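Local coordinates for CYCLIN domain-containing protein (Chaetomium thermophilum, PDB 6Z3U), which is the cyclin H-type subunit of the CDK-activating kinase complex, binding its CDK7-type kinase partner and helping to activate it, at the interface of chains A and B. Coordinates in Å, arbitrary orientation; residue numbers count along the deposited sequence, not the author numbering. Chains: chain A, CYCLIN domain-containing protein; chain B, Protein kinase domain-containing protein.

The interface of chains A and B. Residues chain A 142, 145-147, 150, 183; chain B 136, 139-140, 142-143.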
ATOM      1  N   PHE A 142     -13.931  -0.763  -2.226  1.00 29.45           N
ATOM      2  CA  PHE A 142     -12.552  -0.955  -2.663  1.00 30.56           C
ATOM      3  C   PHE A 142     -11.585  -0.108  -1.845  1.00 37.50           C
ATOM      4  O   PHE A 142     -10.421  -0.488  -1.673  1.00 37.68           O
ATOM      5  CB  PHE A 142     -12.434  -0.630  -4.151  1.00 25.63           C
ATOM      6  CG  PHE A 142     -11.265  -1.287  -4.825  1.00 31.71           C
ATOM      7  CD1 PHE A 142     -11.184  -2.668  -4.906  1.00 36.36           C
ATOM      8  CD2 PHE A 142     -10.258  -0.528  -5.394  1.00 38.25           C
ATOM      9  CE1 PHE A 142     -10.113  -3.278  -5.529  1.00 37.68           C
ATOM     10  CE2 PHE A 142      -9.185  -1.132  -6.022  1.00 38.37           C
ATOM     11  CZ  PHE A 142      -9.112  -2.509  -6.090  1.00 40.36           C
ATOM     12  N   LYS A 145     -10.454  -2.210   1.126  1.00 39.53           N
ATOM     13  CA  LYS A 145      -9.427  -3.175   0.754  1.00 28.41           C
ATOM     14  C   LYS A 145      -8.079  -2.491   0.572  1.00 30.45           C
ATOM     15  O   LYS A 145      -7.051  -2.973   1.063  1.00 31.09           O
ATOM     16  CB  LYS A 145      -9.844  -3.900  -0.526  1.00 35.10           C
ATOM     17  CG  LYS A 145     -11.107  -4.737  -0.383  1.00 30.78           C
ATOM     18  CD  LYS A 145     -11.400  -5.521  -1.654  1.00 36.49           C
ATOM     19  CE  LYS A 145     -12.436  -6.602  -1.407  1.00 43.03           C
ATOM     20  NZ  LYS A 145     -12.770  -7.357  -2.648  1.00 45.67           N
ATOM     21  N   ALA A 146      -8.066  -1.357  -0.130  1.00 31.30           N
ATOM     22  CA  ALA A 146      -6.816  -0.647  -0.371  1.00 35.07           C
ATOM     23  C   ALA A 146      -6.146  -0.206   0.921  1.00 36.90           C
ATOM     24  O   ALA A 146      -4.936   0.044   0.923  1.00 38.67           O
ATOM     25  CB  ALA A 146      -7.070   0.568  -1.265  1.00 41.62           C
ATOM     26  N   GLU A 147      -6.902  -0.098   2.016  1.00 38.41           N
ATOM     27  CA  GLU A 147      -6.367   0.329   3.302  1.00 33.35           C
ATOM     28  C   GLU A 147      -6.285  -0.818   4.304  1.00 31.29           C
ATOM     29  O   GLU A 147      -6.181  -0.578   5.511  1.00 37.66           O
ATOM     30  CB  GLU A 147      -7.209   1.471   3.870  1.00 28.29           C
ATOM     31  CG  GLU A 147      -7.146   2.742   3.033  1.00 36.62           C
ATOM     32  CD  GLU A 147      -5.761   3.364   3.015  1.00 41.09           C
ATOM     33  OE1 GLU A 147      -5.012   3.182   3.999  1.00 52.30           O
ATOM     34  OE2 GLU A 147      -5.418   4.030   2.015  1.00 40.07           O
ATOM     35  N   PHE A 150     -10.691  -5.783   4.670  1.00 42.56           N
ATOM     36  CA  PHE A 150     -11.306  -6.683   3.697  1.00 38.27           C
ATOM     37  C   PHE A 150     -12.576  -7.251   4.316  1.00 40.55           C
ATOM     38  O   PHE A 150     -12.582  -8.383   4.825  1.00 41.31           O
ATOM     39  CB  PHE A 150     -10.339  -7.789   3.279  1.00 38.28           C
ATOM     40  CG  PHE A 150      -9.098  -7.278   2.603  1.00 40.03           C
ATOM     41  CD1 PHE A 150      -9.074  -7.078   1.233  1.00 34.48           C
ATOM     42  CD2 PHE A 150      -7.961  -6.984   3.337  1.00 41.21           C
ATOM     43  CE1 PHE A 150      -7.940  -6.602   0.607  1.00 27.79           C
ATOM     44  CE2 PHE A 150      -6.823  -6.508   2.714  1.00 36.54           C
ATOM     45  CZ  PHE A 150      -6.815  -6.317   1.346  1.00 27.58           C
ATOM     46  N   LEU A 183      -3.169   1.832  -6.292  1.00 38.11           N
ATOM     47  CA  LEU A 183      -3.868   1.651  -5.027  1.00 36.97           C
ATOM     48  C   LEU A 183      -3.224   2.394  -3.863  1.00 43.18           C
ATOM     49  O   LEU A 183      -3.844   2.495  -2.797  1.00 35.42           O
ATOM     50  CB  LEU A 183      -3.953   0.158  -4.684  1.00 29.04           C
ATOM     51  CG  LEU A 183      -5.111  -0.614  -5.318  1.00 30.52           C
ATOM     52  CD1 LEU A 183      -5.255  -0.290  -6.792  1.00 29.26           C
ATOM     53  CD2 LEU A 183      -4.914  -2.106  -5.120  1.00 35.26           C
TER
ATOM     54  N   PRO B 136      -7.727 -10.552  -1.304  1.00 39.22           N
ATOM     55  CA  PRO B 136      -6.780  -9.640  -0.638  1.00 34.79           C
ATOM     56  C   PRO B 136      -5.346  -9.803  -1.110  1.00 30.60           C
ATOM     57  O   PRO B 136      -4.614  -8.811  -1.199  1.00 31.10           O
ATOM     58  CB  PRO B 136      -6.936  -9.993   0.850  1.00 32.31           C
ATOM     59  CG  PRO B 136      -7.581 -11.337   0.879  1.00 32.64           C
ATOM     60  CD  PRO B 136      -8.426 -11.428  -0.347  1.00 38.39           C
ATOM     61  N   VAL B 139      -5.051  -7.573  -4.142  1.00 31.66           N
ATOM     62  CA  VAL B 139      -5.029  -6.148  -3.828  1.00 28.77           C
ATOM     63  C   VAL B 139      -3.700  -5.758  -3.193  1.00 31.93           C
ATOM     64  O   VAL B 139      -3.118  -4.717  -3.523  1.00 28.31           O
ATOM     65  CB  VAL B 139      -6.215  -5.794  -2.912  1.00 29.26           C
ATOM     66  CG1 VAL B 139      -6.092  -4.371  -2.418  1.00 31.09           C
ATOM     67  CG2 VAL B 139      -7.524  -5.993  -3.646  1.00 33.58           C
ATOM     68  N   ARG B 140      -3.201  -6.583  -2.271  1.00 32.02           N
ATOM     69  CA  ARG B 140      -1.966  -6.253  -1.567  1.00 26.22           C
ATOM     70  C   ARG B 140      -0.777  -6.238  -2.519  1.00 33.89           C
ATOM     71  O   ARG B 140       0.038  -5.307  -2.494  1.00 38.03           O
ATOM     72  CB  ARG B 140      -1.734  -7.245  -0.425  1.00 26.22           C
ATOM     73  CG  ARG B 140      -2.645  -7.027   0.773  1.00 27.18           C
ATOM     74  CD  ARG B 140      -2.686  -8.234   1.695  1.00 26.18           C
ATOM     75  NE  ARG B 140      -3.446  -7.951   2.910  1.00 26.49           N
ATOM     76  CZ  ARG B 140      -4.062  -8.870   3.648  1.00 28.89           C
ATOM     77  NH1 ARG B 140      -4.029 -10.150   3.295  1.00 27.23           N
ATOM     78  NH2 ARG B 140      -4.721  -8.505   4.740  1.00 37.64           N
ATOM     79  N   LEU B 142      -0.764  -5.745  -5.735  1.00 27.83           N
ATOM     80  CA  LEU B 142      -0.878  -4.615  -6.651  1.00 33.45           C
ATOM     81  C   LEU B 142      -0.437  -3.318  -5.984  1.00 33.17           C
ATOM     82  O   LEU B 142       0.197  -2.467  -6.619  1.00 35.04           O
ATOM     83  CB  LEU B 142      -2.320  -4.505  -7.146  1.00 33.40           C
ATOM     84  CG  LEU B 142      -2.550  -3.967  -8.557  1.00 29.05           C
ATOM     85  CD1 LEU B 142      -1.671  -4.688  -9.562  1.00 34.14           C
ATOM     86  CD2 LEU B 142      -4.017  -4.111  -8.936  1.00 30.03           C
ATOM     87  N   LYS B 143      -0.767  -3.149  -4.704  1.00 34.42           N
ATOM     88  CA  LYS B 143      -0.440  -1.916  -3.998  1.00 36.31           C
ATOM     89  C   LYS B 143       1.038  -1.851  -3.631  1.00 34.51           C
ATOM     90  O   LYS B 143       1.724  -0.878  -3.961  1.00 38.95           O
ATOM     91  CB  LYS B 143      -1.306  -1.803  -2.740  1.00 36.43           C
ATOM     92  CG  LYS B 143      -0.994  -0.605  -1.851  1.00 39.98           C
ATOM     93  CD  LYS B 143      -1.807  -0.650  -0.559  1.00 39.05           C
ATOM     94  CE  LYS B 143      -1.504   0.542   0.339  1.00 47.75           C
ATOM     95  NZ  LYS B 143      -2.183   0.435   1.663  1.00 53.08           N
TER
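The C-terminal end of cyclin helix 132-146, the loop that follows it and a second loop carrying A:Leu183 receive one flank of kinase helix 136-148, the αC (PSTAIRE-type) helix of the CDK. This cyclin–CDK interface illustrates how a mobile kinase helix can be held by a few apolar side chains together with a bond to the C-terminal carbonyl of a cyclin helix. At the N-terminal end of the kinase helix, B:Pro136 sets its CB over the centre of one face of the A:Phe150 ring, 3.5 Å from the centroid, a CH-pi contact. The opposite face of that ring rests, toward its rim, on CA of A:Lys145, so the phenyl group is sandwiched between its own chain and the kinase. B:Arg140 passes obliquely along the CE2 side of the same ring, NH2 coming within 3.5 Å of CE2. Its guanidinium is turned 72° from the ring plane, so the two groups do not stack; CB of B:Pro136 instead sits against one guanidinium face, toward its rim.

One turn along, B:Val139 points into the cyclin. Its CG1, anti to the backbone N (chi1 172°), meets CD2 of A:Leu183 at 3.7 Å, the two side chains crossing at about a right angle, while CB faces CE1 of A:Phe150. The other branch, CG2, looks toward the A:Phe142 ring. A:Leu183 also sets its CB 3.8 Å from CB of B:Lys143.

From there the extended B:Lys143 chain, with CG anti to the backbone N, carries NZ to the end of cyclin helix 132-146. NZ donates a 2.9 Å hydrogen bond to the carbonyl O of A:Ala146, nearly along the C=O axis (165°). The negative end of the helix dipole, and A:Glu147 with OE1 4.6 Å from NZ, too far for a salt bridge, would probably favour the charged amine. Together these contacts tie the αC helix to the cyclin, the coupling through which cyclins help set the active kinase conformation.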